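Local coordinates for protein sensor histidine kinase (Pseudomonas syringae pv. tomato, PDB 3CIT) that is a putative sensor histidine kinase of a two-component system, probably able to dimerise and pass phosphate on, represented here by its GAF domain, at residues L37-L51 / T62-L75. Numbering follows the deposited sequence.
With SO4 (sulfate ion), chain C.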
loop_
_atom_site.group_PDB
_atom_site.type_symbol
_atom_site.label_atom_id
_atom_site.label_comp_id
_atom_site.label_asym_id
_atom_site.label_seq_id
_atom_site.Cartn_x
_atom_site.Cartn_y
_atom_site.Cartn_z
ATOM N N LEU A 37 5.059 20.013 3.069
ATOM C CA LEU A 37 6.333 19.619 3.664
ATOM C C LEU A 37 6.423 20.018 5.147
ATOM O O LEU A 37 6.767 19.182 6.005
ATOM C CB LEU A 37 7.491 20.206 2.855
ATOM C CG LEU A 37 8.875 19.831 3.290
ATOM C CD1 LEU A 37 9.117 18.339 3.228
ATOM C CD2 LEU A 37 9.835 20.632 2.384
ATOM N N GLN A 38 6.078 21.260 5.461
ATOM C CA GLN A 38 6.135 21.745 6.828
ATOM C C GLN A 38 5.237 20.937 7.751
ATOM O O GLN A 38 5.648 20.523 8.862
ATOM C CB GLN A 38 5.747 23.230 6.894
ATOM C CG GLN A 38 6.816 24.117 6.263
ATOM C CD GLN A 38 6.487 25.601 6.325
ATOM O OE1 GLN A 38 5.338 25.996 6.570
ATOM N NE2 GLN A 38 7.484 26.422 6.060
ATOM N N ARG A 39 4.006 20.705 7.314
ATOM C CA ARG A 39 3.060 19.942 8.147
ATOM C C ARG A 39 3.468 18.485 8.338
ATOM O O ARG A 39 3.290 17.931 9.429
ATOM C CB ARG A 39 1.657 20.026 7.560
ATOM C CG ARG A 39 1.095 21.411 7.747
ATOM C CD ARG A 39 -0.352 21.478 7.480
ATOM N NE ARG A 39 -0.845 22.830 7.613
ATOM C CZ ARG A 39 -2.120 23.152 7.498
ATOM N NH1 ARG A 39 -3.031 22.208 7.269
ATOM N NH2 ARG A 39 -2.485 24.409 7.653
ATOM N N ALA A 40 3.996 17.865 7.275
ATOM C CA ALA A 40 4.455 16.497 7.328
ATOM C C ALA A 40 5.634 16.378 8.294
ATOM O O ALA A 40 5.629 15.517 9.167
ATOM C CB ALA A 40 4.828 15.967 5.887
ATOM N N CYS A 41 6.631 17.250 8.169
ATOM C CA CYS A 41 7.746 17.253 9.115
ATOM C C CYS A 41 7.285 17.413 10.570
ATOM O O CYS A 41 7.720 16.649 11.434
ATOM C CB CYS A 41 8.791 18.318 8.741
ATOM S SG CYS A 41 9.686 17.929 7.231
ATOM N N ALA A 42 6.399 18.365 10.836
ATOM C CA ALA A 42 5.913 18.620 12.178
ATOM C C ALA A 42 5.159 17.423 12.731
ATOM O O ALA A 42 5.298 17.079 13.916
ATOM C CB ALA A 42 5.008 19.904 12.223
ATOM N N PHE A 43 4.380 16.788 11.863
ATOM C CA PHE A 43 3.458 15.719 12.265
ATOM C C PHE A 43 4.196 14.554 12.910
ATOM O O PHE A 43 3.729 13.982 13.875
ATOM C CB PHE A 43 2.608 15.233 11.094
ATOM C CG PHE A 43 1.435 14.392 11.536
ATOM C CD1 PHE A 43 0.363 14.974 12.196
ATOM C CD2 PHE A 43 1.418 13.025 11.331
ATOM C CE1 PHE A 43 -0.725 14.186 12.644
ATOM C CE2 PHE A 43 0.313 12.253 11.781
ATOM C CZ PHE A 43 -0.718 12.840 12.431
ATOM N N VAL A 44 5.382 14.254 12.397
ATOM C CA VAL A 44 6.185 13.136 12.903
ATOM C C VAL A 44 7.483 13.585 13.585
ATOM O O VAL A 44 8.372 12.768 13.815
ATOM C CB VAL A 44 6.462 12.067 11.799
ATOM C CG1 VAL A 44 5.170 11.274 11.449
ATOM C CG2 VAL A 44 7.139 12.690 10.571
ATOM N N ALA A 45 7.563 14.872 13.903
ATOM C CA ALA A 45 8.667 15.465 14.633
ATOM C C ALA A 45 10.003 15.158 13.933
ATOM O O ALA A 45 10.975 14.798 14.580
ATOM C CB ALA A 45 8.666 14.942 16.087
HETATM N N MSE A 46 10.029 15.289 12.614
HETATM C CA MSE A 46 11.277 15.137 11.851
HETATM C C MSE A 46 11.743 16.525 11.411
HETATM O O MSE A 46 10.964 17.285 10.851
HETATM C CB MSE A 46 11.051 14.154 10.687
HETATM C CG MSE A 46 10.741 12.737 11.254
HETATM SE SE MSE A 46 10.555 11.319 9.929
HETATM C CE MSE A 46 12.375 11.159 9.245
ATOM N N ASP A 47 13.001 16.848 11.707
ATOM C CA ASP A 47 13.478 18.229 11.647
ATOM C C ASP A 47 13.970 18.728 10.303
ATOM O O ASP A 47 14.313 19.899 10.199
ATOM C CB ASP A 47 14.486 18.555 12.777
ATOM C CG ASP A 47 15.757 17.733 12.740
ATOM O OD1 ASP A 47 15.976 16.874 11.840
ATOM O OD2 ASP A 47 16.610 17.975 13.635
ATOM N N HIS A 48 13.971 17.864 9.278
ATOM C CA HIS A 48 14.372 18.247 7.917
ATOM C C HIS A 48 13.444 17.609 6.903
ATOM O O HIS A 48 12.836 16.568 7.166
ATOM C CB HIS A 48 15.802 17.780 7.598
ATOM C CG HIS A 48 16.872 18.521 8.331
ATOM N ND1 HIS A 48 17.184 18.271 9.647
ATOM C CD2 HIS A 48 17.723 19.494 7.921
ATOM C CE1 HIS A 48 18.156 19.087 10.028
ATOM N NE2 HIS A 48 18.487 19.854 9.006
ATOM N N GLY A 49 13.372 18.214 5.726
ATOM C CA GLY A 49 12.643 17.609 4.645
ATOM C C GLY A 49 12.862 18.326 3.353
ATOM O O GLY A 49 13.305 19.488 3.309
ATOM N N LEU A 50 12.602 17.621 2.277
ATOM C CA LEU A 50 12.533 18.266 0.996
ATOM C C LEU A 50 11.498 17.577 0.107
ATOM O O LEU A 50 11.007 16.483 0.410
ATOM C CB LEU A 50 13.938 18.351 0.374
ATOM C CG LEU A 50 14.753 17.102 0.167
ATOM C CD1 LEU A 50 14.180 16.314 -0.971
ATOM C CD2 LEU A 50 16.237 17.440 -0.103
ATOM N N LEU A 51 11.165 18.257 -0.975
ATOM C CA LEU A 51 10.342 17.706 -2.028
ATOM C C LEU A 51 11.156 17.664 -3.324
ATOM O O LEU A 51 11.783 18.655 -3.721
ATOM C CB LEU A 51 9.091 18.558 -2.202
ATOM C CG LEU A 51 8.097 18.068 -3.236
ATOM C CD1 LEU A 51 7.490 16.653 -2.843
ATOM C CD2 LEU A 51 6.992 19.111 -3.393
ATOM N N THR A 62 14.682 20.071 -6.710
ATOM C CA THR A 62 14.261 20.209 -5.319
ATOM C C THR A 62 13.309 21.395 -5.267
ATOM O O THR A 62 13.704 22.522 -5.519
ATOM C CB THR A 62 15.493 20.433 -4.416
ATOM O OG1 THR A 62 16.342 19.285 -4.503
ATOM C CG2 THR A 62 15.094 20.695 -2.967
ATOM N N THR A 63 12.037 21.144 -5.000
ATOM C CA THR A 63 11.024 22.168 -5.135
ATOM C C THR A 63 10.554 22.797 -3.829
ATOM O O THR A 63 9.785 23.772 -3.845
ATOM C CB THR A 63 9.803 21.636 -5.908
ATOM O OG1 THR A 63 9.208 20.572 -5.180
ATOM C CG2 THR A 63 10.180 21.196 -7.346
ATOM N N ALA A 64 10.975 22.237 -2.702
ATOM C CA ALA A 64 10.674 22.761 -1.366
ATOM C C ALA A 64 11.683 22.170 -0.391
ATOM O O ALA A 64 12.203 21.082 -0.626
ATOM C CB ALA A 64 9.270 22.420 -0.935
ATOM N N ARG A 65 11.998 22.921 0.660
ATOM C CA ARG A 65 12.947 22.478 1.684
ATOM C C ARG A 65 12.450 22.915 3.031
ATOM O O ARG A 65 11.800 23.952 3.156
ATOM C CB ARG A 65 14.322 23.121 1.481
ATOM C CG ARG A 65 15.111 22.625 0.305
ATOM C CD ARG A 65 16.320 23.533 0.148
ATOM N NE ARG A 65 17.123 23.198 -1.016
ATOM C CZ ARG A 65 16.955 23.690 -2.245
ATOM N NH1 ARG A 65 15.990 24.553 -2.524
ATOM N NH2 ARG A 65 17.786 23.300 -3.221
ATOM N N HIS A 66 12.815 22.154 4.035
ATOM C CA HIS A 66 12.521 22.467 5.402
ATOM C C HIS A 66 13.712 22.051 6.238
ATOM O O HIS A 66 14.227 20.950 6.065
ATOM C CB HIS A 66 11.274 21.713 5.870
ATOM C CG HIS A 66 10.983 21.912 7.320
ATOM N ND1 HIS A 66 10.456 23.083 7.811
ATOM C CD2 HIS A 66 11.225 21.124 8.392
ATOM C CE1 HIS A 66 10.348 22.992 9.124
ATOM N NE2 HIS A 66 10.823 21.819 9.504
ATOM N N GLY A 67 14.211 22.943 7.088
ATOM C CA GLY A 67 15.400 22.634 7.879
ATOM C C GLY A 67 16.677 23.060 7.175
ATOM O O GLY A 67 16.642 23.641 6.094
ATOM N N SER A 68 17.816 22.780 7.779
ATOM C CA SER A 68 19.052 23.353 7.278
ATOM C C SER A 68 19.371 22.846 5.883
ATOM O O SER A 68 19.421 21.645 5.641
ATOM C CB SER A 68 20.225 23.105 8.235
ATOM O OG SER A 68 20.513 21.743 8.386
ATOM N N LYS A 69 19.634 23.792 4.982
ATOM C CA LYS A 69 19.992 23.462 3.618
ATOM C C LYS A 69 21.314 22.685 3.576
ATOM O O LYS A 69 21.495 21.829 2.710
ATOM C CB LYS A 69 20.059 24.732 2.762
ATOM C CG LYS A 69 18.692 25.393 2.557
ATOM C CD LYS A 69 18.788 26.735 1.811
ATOM C CE LYS A 69 17.403 27.260 1.413
ATOM N NZ LYS A 69 16.278 26.726 2.275
ATOM N N GLU A 70 22.194 22.965 4.535
ATOM C CA GLU A 70 23.484 22.290 4.674
ATOM C C GLU A 70 23.270 20.781 4.829
ATOM O O GLU A 70 23.822 19.984 4.063
ATOM C CB GLU A 70 24.280 22.916 5.852
ATOM C CG GLU A 70 25.397 22.055 6.472
ATOM C CD GLU A 70 26.429 22.808 7.312
ATOM O OE1 GLU A 70 26.183 23.989 7.729
ATOM O OE2 GLU A 70 27.503 22.216 7.549
ATOM N N ARG A 71 22.452 20.372 5.796
ATOM C CA ARG A 71 22.231 18.945 6.018
ATOM C C ARG A 71 21.407 18.361 4.884
ATOM O O ARG A 71 21.679 17.232 4.420
ATOM C CB ARG A 71 21.604 18.647 7.404
ATOM C CG ARG A 71 22.554 18.989 8.566
ATOM C CD ARG A 71 22.167 18.306 9.903
ATOM N NE ARG A 71 23.266 18.560 10.867
ATOM C CZ ARG A 71 23.741 17.684 11.754
ATOM N NH1 ARG A 71 23.239 16.468 11.842
ATOM N NH2 ARG A 71 24.742 18.047 12.565
ATOM N N LEU A 72 20.441 19.125 4.380
ATOM C CA LEU A 72 19.624 18.632 3.254
ATOM C C LEU A 72 20.503 18.272 2.037
ATOM O O LEU A 72 20.200 17.287 1.357
ATOM C CB LEU A 72 18.570 19.667 2.845
ATOM C CG LEU A 72 17.389 19.803 3.823
ATOM C CD1 LEU A 72 16.517 20.970 3.380
ATOM C CD2 LEU A 72 16.642 18.494 3.923
ATOM N N SER A 73 21.596 19.015 1.826
ATOM C CA SER A 73 22.485 18.802 0.658
ATOM C C SER A 73 23.121 17.416 0.651
ATOM O O SER A 73 23.574 16.933 -0.400
ATOM C CB SER A 73 23.560 19.873 0.568
ATOM O OG SER A 73 24.565 19.693 1.522
ATOM N N THR A 74 23.206 16.798 1.824
ATOM C CA THR A 74 23.848 15.494 1.981
ATOM C C THR A 74 22.999 14.347 1.467
ATOM O O THR A 74 23.498 13.254 1.278
ATOM C CB THR A 74 24.217 15.204 3.456
ATOM O OG1 THR A 74 23.034 15.041 4.255
ATOM C CG2 THR A 74 25.138 16.337 4.001
ATOM N N LEU A 75 21.722 14.583 1.257
ATOM C CA LEU A 75 20.835 13.560 0.715
ATOM C C LEU A 75 21.007 13.403 -0.795
ATOM O O LEU A 75 21.105 14.383 -1.548
ATOM C CB LEU A 75 19.399 13.918 1.004
ATOM C CG LEU A 75 18.981 14.026 2.462
ATOM C CD1 LEU A 75 17.551 14.518 2.499
ATOM C CD2 LEU A 75 19.142 12.686 3.175
HETATM S S SO4 C . 0.420 25.975 9.662
HETATM O O1 SO4 C . -0.570 26.584 8.780
HETATM O O2 SO4 C . 0.566 24.552 9.383
HETATM O O3 SO4 C . 1.709 26.628 9.458
HETATM O O4 SO4 C . -0.006 26.154 11.049
HETATM O O HOH W 1 9.794 25.155 6.094
#
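The imidazole of H48 lies against G67, S68, R71 and L72, in the turn and short helix after strand 62-66, and is gripped through both nitrogens. At one edge NE2 shares a hydrogen bond with S68 OG (2.8 Å), either of which could be the donor; at the other, ND1 donates in the ring plane to D47 OD1, met from above the carboxylate plane. These two bonds fix the rotation of the ring, and D47 is itself tied to S120 through OD2. CB of R71 comes obliquely to the ring, 3.7 Å from H48 NE2, while the guanidinium end leads away to the carbonyl of H95. The second imidazole, H66, has CG anti to its backbone N (chi1 175°), which carries the ring to Q38 and C41 of helix 37-43. C41 comes at it obliquely, CB standing 3.7 Å from H66 CD2, and at the ring edge an in-plane water links H66 ND1 to Q38 NE2, the amide turned 72° from the ring. Within strand 62-66, T62 CG2 sits over the centre of one face of the R65 guanidinium. Beside H66 the strands 48-51 and 62-66 pair antiparallel: G49 and H66 form a hydrogen-bonded pair, G49 N to H66 O at 2.9 Å and H66 N to G49 O at 2.8 Å. L37 CD2 packs on the strand 62-66 backbone, 3.8 Å from A64 CB, on the face that carries L51 and H66. On the other face L50 CD2 slides past L72 CD2 (4.2 Å) and L75 CD1. S68 occupies the N-cap position of helix 69-72, and A45, the C-prime residue of a Schellman motif, ends helix 37-43 before strand 48-51. Strands 48-53 and 61-66 form a hairpin at one edge of the antiparallel sheet, with helix 29-43 packed on one face and strand order 2-1-5-4-3, as expected of a GAF domain.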